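Local structure of predicted acetyltransferase (3MGD) at residues 119-124 with 136-141; 13-18 with 40-45. The protein binds acetyl-CoA and probably transfers its acetyl group to an acceptor, as expected of a GNAT-family acyltransferase. One frame throughout, in Å; residues are numbered along the deposited sequence.

In the fold
Contacts 1 and 2 are each built round one phenylalanine, Phe138 and Phe42, and lie at separate places on the same mixed GNAT sheet. Contact 2 comes first along the chain and is complete before contact 1 begins: it joins helices 12-25 and 35-47, which pack against strands 51-58 and 61-72. Contact 1 lies at the 120-124 edge of the mixed sheet, where that strand, outermost within the chain, meets the segment following helix 129-136. Their centres are 24 Å apart, on opposite sides of the chain's centre, and their nearest atoms stay about 11 Å apart. Contact 1 borders the acetyl end of the cofactor; both also touch the second subunit.

Contact 1 (119-124 with 136-141); sequences HKICLV and YGFQDT. With ACO (acetyl coenzyme *a), chain C.
Leu123 and Phe138 carry this buried contact through a CH-pi interaction. The methyl carbon CD2 of Leu123 sits over one face of the Phe138 ring, 3.8 Å from its centroid and 21° off the normal, displaced toward the rim. CE2 of Phe138 is the ring atom nearest CD2 of Leu123, at 3.6 Å. A chi1 of 56° sets CG of Leu123 between its own backbone N and carbonyl carbon, and chi2 of 73° then turns the CD2 branch over the ring. Ile121 adds a looser apolar touch, its CG2 lying 4.2 Å from CE2 of Phe138.

The same leucine also faces the cofactor: its CB is 3.8 Å from the acetyl methyl CH3 of acetyl-CoA, while O of Val124 lies 3.4 Å from the thioester sulfur S1P. Just before Phe138, Gly137 ends helix 129-136 in a Schellman motif, and NE2 of Gln139 makes a nearly straight hydrogen bond to O of Gly137, approaching from above the carbonyl plane. Leu147 of the second subunit also packs on Phe138, and a strand of that subunit extends the sheet beyond 120-124. Strand 120-124 thus lines the acetyl end of the acetyl-CoA pocket of this GNAT fold, with Phe138 backing Leu123 from the chain after helix 129-136.

Contact 2 (13-18 with 40-45); sequences SLLVSI and RYFNNK
Two helical segments, 13-18 and 40-45, come together with Val16 and Phe42 as the closest backbone positions, their CA atoms 7.9 Å apart. Phe42 reaches across to the first helix, where Leu15 and Val16 receive its ring. CB of Leu15 lies over one ring face, 3.9 Å from the centroid and only 14° off the normal, a CH-pi contact made by the base of the side chain. Farther out on the same leucine, CD2 approaches CD1 of Phe42 at 3.9 Å, so the branch follows the ring back toward its root. Val16 comes to the ring obliquely, its CG2 3.7 Å from CD2 of Phe42. With chi1 at -78°, CG of Phe42 is anti to the carbonyl carbon, which carries the ring toward the facing helix.

These are the two helices that follow the first strand of the GNAT fold, and both rest on the sheet: Leu15 and Phe42 each touch Glu53 of strand 51-58, while Ile18 and Tyr41 pack on strand 61-72. Elsewhere on helix 35-47, O of Arg40 is gripped twice by Asn44, from opposite faces of its carbonyl plane. The backbone N makes the usual helical bond, and ND2 adds a side-chain one of 2.9 Å to the same O of Arg40. Nearby, Lys45 lays its CG over a face of the Tyr41 ring and sends NZ into a salt bridge with Asp72 of the second subunit.

Contact 1 (119-124 with 136-141)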
loop_
_atom_site.group_PDB
_atom_site.type_symbol
_atom_site.label_atom_id
_atom_site.label_comp_id
_atom_site.label_asym_id
_atom_site.label_seq_id
_atom_site.Cartn_x
_atom_site.Cartn_y
_atom_site.Cartn_z
ATOM N N HIS A 119 -13.499 -2.322 -3.442
ATOM C CA HIS A 119 -14.382 -1.956 -2.339
ATOM C C HIS A 119 -13.641 -1.665 -1.041
ATOM O O HIS A 119 -14.258 -1.425 -0.008
ATOM C CB HIS A 119 -15.454 -3.029 -2.120
ATOM C CG HIS A 119 -14.902 -4.384 -1.798
ATOM N ND1 HIS A 119 -14.656 -4.797 -0.507
ATOM C CD2 HIS A 119 -14.547 -5.418 -2.596
ATOM C CE1 HIS A 119 -14.172 -6.027 -0.523
ATOM N NE2 HIS A 119 -14.095 -6.426 -1.780
ATOM N N LYS A 120 -12.319 -1.680 -1.097
ATOM C CA LYS A 120 -11.514 -1.306 0.060
ATOM C C LYS A 120 -10.621 -0.129 -0.320
ATOM O O LYS A 120 -9.875 -0.211 -1.293
ATOM C CB LYS A 120 -10.641 -2.480 0.519
ATOM C CG LYS A 120 -11.411 -3.704 1.027
ATOM C CD LYS A 120 -11.826 -3.540 2.479
ATOM C CE LYS A 120 -12.630 -4.755 2.978
ATOM N NZ LYS A 120 -13.962 -4.850 2.301
ATOM N N ILE A 121 -10.710 0.958 0.444
ATOM C CA ILE A 121 -9.906 2.153 0.190
ATOM C C ILE A 121 -9.041 2.432 1.405
ATOM O O ILE A 121 -9.435 2.159 2.530
ATOM C CB ILE A 121 -10.789 3.378 -0.059
ATOM C CG1 ILE A 121 -11.953 3.012 -0.977
ATOM C CG2 ILE A 121 -9.968 4.512 -0.654
ATOM C CD1 ILE A 121 -11.516 2.457 -2.298
ATOM N N CYS A 122 -7.847 2.957 1.187
ATOM C CA CYS A 122 -7.004 3.288 2.319
ATOM C C CYS A 122 -6.285 4.574 2.008
ATOM O O CYS A 122 -6.285 5.021 0.866
ATOM C CB CYS A 122 -6.020 2.149 2.603
ATOM S SG CYS A 122 -4.929 1.733 1.224
ATOM N N LEU A 123 -5.703 5.185 3.030
ATOM C CA LEU A 123 -4.960 6.431 2.853
ATOM C C LEU A 123 -4.116 6.685 4.085
ATOM O O LEU A 123 -4.305 6.036 5.119
ATOM C CB LEU A 123 -5.918 7.605 2.626
ATOM C CG LEU A 123 -7.006 7.880 3.672
ATOM C CD1 LEU A 123 -6.449 8.473 4.963
ATOM C CD2 LEU A 123 -8.063 8.800 3.099
ATOM N N VAL A 124 -3.187 7.628 3.969
ATOM C CA VAL A 124 -2.448 8.128 5.117
ATOM C C VAL A 124 -2.937 9.540 5.441
ATOM O O VAL A 124 -2.840 10.455 4.621
ATOM C CB VAL A 124 -0.931 8.162 4.847
ATOM C CG1 VAL A 124 -0.198 8.807 6.017
ATOM C CG2 VAL A 124 -0.393 6.737 4.566
ATOM N N TYR A 136 -15.988 11.137 7.158
ATOM C CA TYR A 136 -16.439 10.390 5.986
ATOM C C TYR A 136 -16.634 8.894 6.234
ATOM O O TYR A 136 -17.313 8.223 5.462
ATOM C CB TYR A 136 -15.430 10.572 4.848
ATOM C CG TYR A 136 -15.962 10.242 3.471
ATOM C CD1 TYR A 136 -16.712 11.169 2.745
ATOM C CD2 TYR A 136 -15.677 9.029 2.875
ATOM C CE1 TYR A 136 -17.193 10.861 1.475
ATOM C CE2 TYR A 136 -16.150 8.719 1.610
ATOM C CZ TYR A 136 -16.902 9.636 0.917
ATOM O OH TYR A 136 -17.350 9.316 -0.341
ATOM N N GLY A 137 -16.011 8.358 7.281
ATOM C CA GLY A 137 -16.161 6.950 7.586
ATOM C C GLY A 137 -14.876 6.145 7.572
ATOM O O GLY A 137 -14.901 4.939 7.792
ATOM N N PHE A 138 -13.740 6.783 7.308
ATOM C CA PHE A 138 -12.495 6.030 7.369
ATOM C C PHE A 138 -12.235 5.598 8.813
ATOM O O PHE A 138 -12.546 6.331 9.755
ATOM C CB PHE A 138 -11.326 6.840 6.805
ATOM C CG PHE A 138 -11.312 6.912 5.307
ATOM C CD1 PHE A 138 -12.122 7.818 4.636
ATOM C CD2 PHE A 138 -10.468 6.094 4.572
ATOM C CE1 PHE A 138 -12.096 7.894 3.258
ATOM C CE2 PHE A 138 -10.442 6.162 3.196
ATOM C CZ PHE A 138 -11.261 7.059 2.531
ATOM N N GLN A 139 -11.672 4.402 8.980
ATOM C CA GLN A 139 -11.454 3.832 10.303
ATOM C C GLN A 139 -9.981 3.702 10.683
ATOM O O GLN A 139 -9.158 3.311 9.853
ATOM C CB GLN A 139 -12.089 2.441 10.359
ATOM C CG GLN A 139 -13.545 2.431 9.965
ATOM C CD GLN A 139 -14.412 3.026 11.043
ATOM O OE1 GLN A 139 -14.357 2.596 12.191
ATOM N NE2 GLN A 139 -15.217 4.027 10.686
ATOM N N ASP A 140 -9.676 4.030 11.942
ATOM C CA ASP A 140 -8.393 3.728 12.584
ATOM C C ASP A 140 -7.908 2.330 12.231
ATOM O O ASP A 140 -8.709 1.392 12.153
ATOM C CB ASP A 140 -8.537 3.781 14.110
ATOM C CG ASP A 140 -8.657 5.194 14.650
ATOM O OD1 ASP A 140 -8.252 6.146 13.952
ATOM O OD2 ASP A 140 -9.149 5.342 15.791
ATOM N N THR A 141 -6.595 2.187 12.052
ATOM C CA THR A 141 -5.989 0.898 11.704
ATOM C C THR A 141 -4.699 0.631 12.484
ATOM O O THR A 141 -3.598 0.815 11.954
ATOM C CB THR A 141 -5.638 0.809 10.199
ATOM O OG1 THR A 141 -6.766 1.193 9.403
ATOM C CG2 THR A 141 -5.221 -0.616 9.834
HETATM N N1A ACO C . -21.733 21.387 6.494
HETATM C C2A ACO C . -21.003 21.676 7.651
HETATM N N3A ACO C . -19.589 21.622 7.632
HETATM C C4A ACO C . -18.904 21.262 6.401
HETATM C C5A ACO C . -19.650 20.967 5.215
HETATM C C6A ACO C . -21.039 21.018 5.237
HETATM N N6A ACO C . -21.788 20.719 4.034
HETATM N N7A ACO C . -18.725 20.651 4.161
HETATM C C8A ACO C . -17.443 20.750 4.682
HETATM N N9A ACO C . -17.544 21.109 6.088
HETATM C C1B ACO C . -16.400 21.418 6.928
HETATM C C2B ACO C . -16.103 20.069 7.604
HETATM O O2B ACO C . -17.051 19.410 8.378
HETATM C C3B ACO C . -14.712 20.301 8.152
HETATM O O3B ACO C . -14.575 20.896 9.422
HETATM P P3B ACO C . -14.437 20.054 10.769
HETATM O O7A ACO C . -14.849 20.992 11.956
HETATM O O8A ACO C . -12.975 19.595 10.952
HETATM O O9A ACO C . -15.344 18.843 10.733
HETATM C C4B ACO C . -14.060 21.057 6.943
HETATM O O4B ACO C . -15.143 21.932 6.460
HETATM C C5B ACO C . -13.210 20.384 5.884
HETATM O O5B ACO C . -13.987 19.604 5.009
HETATM P P1A ACO C . -13.926 19.839 3.448
HETATM O O1A ACO C . -14.441 21.230 3.046
HETATM O O2A ACO C . -14.703 18.705 2.785
HETATM O O3A ACO C . -12.398 19.695 3.084
HETATM P P2A ACO C . -11.525 20.832 2.388
HETATM O O4A ACO C . -11.330 22.090 3.299
HETATM O O5A ACO C . -12.055 21.162 1.021
HETATM O O6A ACO C . -10.121 20.176 2.106
HETATM C CBP ACO C . -7.999 19.278 2.877
HETATM C CCP ACO C . -9.497 19.419 3.106
HETATM C CDP ACO C . -7.411 18.263 3.844
HETATM C CEP ACO C . -7.797 18.859 1.459
HETATM C CAP ACO C . -7.331 20.669 3.140
HETATM O OAP ACO C . -7.478 21.082 4.458
HETATM C C9P ACO C . -5.918 20.803 2.630
HETATM O O9P ACO C . -5.656 20.987 1.440
HETATM N N8P ACO C . -4.866 20.722 3.622
HETATM C C7P ACO C . -3.461 20.769 3.221
HETATM C C6P ACO C . -3.072 19.584 2.416
HETATM C C5P ACO C . -3.527 18.300 3.075
HETATM O O5P ACO C . -3.362 18.123 4.283
HETATM N N4P ACO C . -4.191 17.342 2.259
HETATM C C3P ACO C . -4.445 15.999 2.717
HETATM C C2P ACO C . -3.279 15.043 2.683
HETATM S S1P ACO C . -3.693 13.370 3.111
HETATM C C ACO C . -4.314 12.528 1.795
HETATM O O ACO C . -4.408 13.083 0.711
HETATM C CH3 ACO C . -4.870 11.173 1.994
#

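Contact 2 (13-18 with 40-45)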
loop_
_atom_site.group_PDB
_atom_site.type_symbol
_atom_site.label_atom_id
_atom_site.label_comp_id
_atom_site.label_asym_id
_atom_site.label_seq_id
_atom_site.Cartn_x
_atom_site.Cartn_y
_atom_site.Cartn_z
ATOM N N SER A 13 2.756 18.893 -15.186
ATOM C CA SER A 13 3.579 19.880 -14.483
ATOM C C SER A 13 2.763 20.612 -13.393
ATOM O O SER A 13 3.304 20.995 -12.371
ATOM C CB SER A 13 4.241 20.859 -15.455
ATOM O OG SER A 13 3.276 21.667 -16.090
ATOM N N LEU A 14 1.458 20.772 -13.605
ATOM C CA LEU A 14 0.594 21.374 -12.580
ATOM C C LEU A 14 0.406 20.445 -11.372
ATOM O O LEU A 14 0.459 20.877 -10.226
ATOM C CB LEU A 14 -0.779 21.699 -13.159
ATOM C CG LEU A 14 -0.845 22.686 -14.317
ATOM C CD1 LEU A 14 -2.252 22.688 -14.893
ATOM C CD2 LEU A 14 -0.433 24.077 -13.856
ATOM N N LEU A 15 0.165 19.168 -11.649
ATOM C CA LEU A 15 0.010 18.160 -10.600
ATOM C C LEU A 15 1.262 18.051 -9.751
ATOM O O LEU A 15 1.192 17.882 -8.524
ATOM C CB LEU A 15 -0.280 16.798 -11.230
ATOM C CG LEU A 15 -1.742 16.393 -11.391
ATOM C CD1 LEU A 15 -2.658 17.564 -11.670
ATOM C CD2 LEU A 15 -1.890 15.295 -12.433
ATOM N N VAL A 16 2.412 18.117 -10.418
ATOM C CA VAL A 16 3.687 18.103 -9.731
ATOM C C VAL A 16 3.814 19.298 -8.791
ATOM O O VAL A 16 4.184 19.139 -7.622
ATOM C CB VAL A 16 4.872 18.068 -10.726
ATOM C CG1 VAL A 16 6.185 18.338 -9.998
ATOM C CG2 VAL A 16 4.913 16.719 -11.458
ATOM N N SER A 17 3.522 20.497 -9.294
ATOM C CA SER A 17 3.609 21.709 -8.468
ATOM C C SER A 17 2.638 21.676 -7.298
ATOM O O SER A 17 2.988 22.050 -6.174
ATOM C CB SER A 17 3.338 22.965 -9.307
ATOM O OG SER A 17 4.391 23.185 -10.220
ATOM N N ILE A 18 1.412 21.249 -7.564
ATOM C CA ILE A 18 0.400 21.212 -6.513
ATOM C C ILE A 18 0.761 20.186 -5.450
ATOM O O ILE A 18 0.546 20.433 -4.262
ATOM C CB ILE A 18 -0.985 20.901 -7.065
ATOM C CG1 ILE A 18 -1.380 21.956 -8.101
ATOM C CG2 ILE A 18 -2.002 20.828 -5.921
ATOM C CD1 ILE A 18 -2.635 21.606 -8.881
ATOM N N ARG A 40 8.003 11.578 -13.249
ATOM C CA ARG A 40 8.011 10.187 -13.707
ATOM C C ARG A 40 6.842 9.397 -13.113
ATOM O O ARG A 40 6.223 8.620 -13.817
ATOM C CB ARG A 40 9.346 9.525 -13.370
ATOM C CG ARG A 40 9.489 8.083 -13.842
ATOM C CD ARG A 40 10.911 7.605 -13.547
ATOM N NE ARG A 40 11.177 7.608 -12.108
ATOM C CZ ARG A 40 12.383 7.503 -11.558
ATOM N NH1 ARG A 40 13.468 7.404 -12.326
ATOM N NH2 ARG A 40 12.507 7.510 -10.233
ATOM N N TYR A 41 6.550 9.600 -11.827
ATOM C CA TYR A 41 5.419 8.924 -11.173
ATOM C C TYR A 41 4.087 9.223 -11.872
ATOM O O TYR A 41 3.298 8.309 -12.145
ATOM C CB TYR A 41 5.316 9.308 -9.698
ATOM C CG TYR A 41 4.102 8.710 -9.017
ATOM C CD1 TYR A 41 4.109 7.390 -8.581
ATOM C CD2 TYR A 41 2.947 9.457 -8.832
ATOM C CE1 TYR A 41 2.997 6.829 -7.976
ATOM C CE2 TYR A 41 1.826 8.910 -8.224
ATOM C CZ TYR A 41 1.862 7.597 -7.797
ATOM O OH TYR A 41 0.748 7.050 -7.202
ATOM N N PHE A 42 3.836 10.506 -12.141
ATOM C CA PHE A 42 2.601 10.919 -12.802
ATOM C C PHE A 42 2.567 10.399 -14.226
ATOM O O PHE A 42 1.566 9.828 -14.662
ATOM C CB PHE A 42 2.435 12.449 -12.779
ATOM C CG PHE A 42 1.946 12.986 -11.449
ATOM C CD1 PHE A 42 0.658 12.717 -11.017
ATOM C CD2 PHE A 42 2.773 13.763 -10.648
ATOM C CE1 PHE A 42 0.201 13.209 -9.808
ATOM C CE2 PHE A 42 2.335 14.262 -9.436
ATOM C CZ PHE A 42 1.044 13.989 -9.008
ATOM N N ASN A 43 3.670 10.569 -14.952
ATOM C CA ASN A 43 3.731 10.054 -16.324
ATOM C C ASN A 43 3.384 8.575 -16.439
ATOM O O ASN A 43 2.564 8.185 -17.269
ATOM C CB ASN A 43 5.094 10.336 -16.972
ATOM C CG ASN A 43 5.138 11.692 -17.672
ATOM O OD1 ASN A 43 4.617 11.854 -18.782
ATOM N ND2 ASN A 43 5.745 12.672 -17.020
ATOM N N ASN A 44 4.022 7.759 -15.609
ATOM C CA ASN A 44 3.794 6.326 -15.615
ATOM C C ASN A 44 2.405 5.889 -15.163
ATOM O O ASN A 44 1.743 5.086 -15.839
ATOM C CB ASN A 44 4.859 5.621 -14.776
ATOM C CG ASN A 44 6.159 5.427 -15.545
ATOM O OD1 ASN A 44 6.326 4.448 -16.274
ATOM N ND2 ASN A 44 7.080 6.367 -15.392
ATOM N N LYS A 45 1.959 6.408 -14.030
ATOM C CA LYS A 45 0.701 5.941 -13.433
ATOM C C LYS A 45 -0.509 6.488 -14.196
ATOM O O LYS A 45 -1.538 5.822 -14.304
ATOM C CB LYS A 45 0.619 6.324 -11.959
ATOM C CG LYS A 45 1.692 5.664 -11.070
ATOM C CD LYS A 45 1.731 4.141 -11.219
ATOM C CE LYS A 45 2.791 3.530 -10.287
ATOM N NZ LYS A 45 2.969 2.068 -10.477
#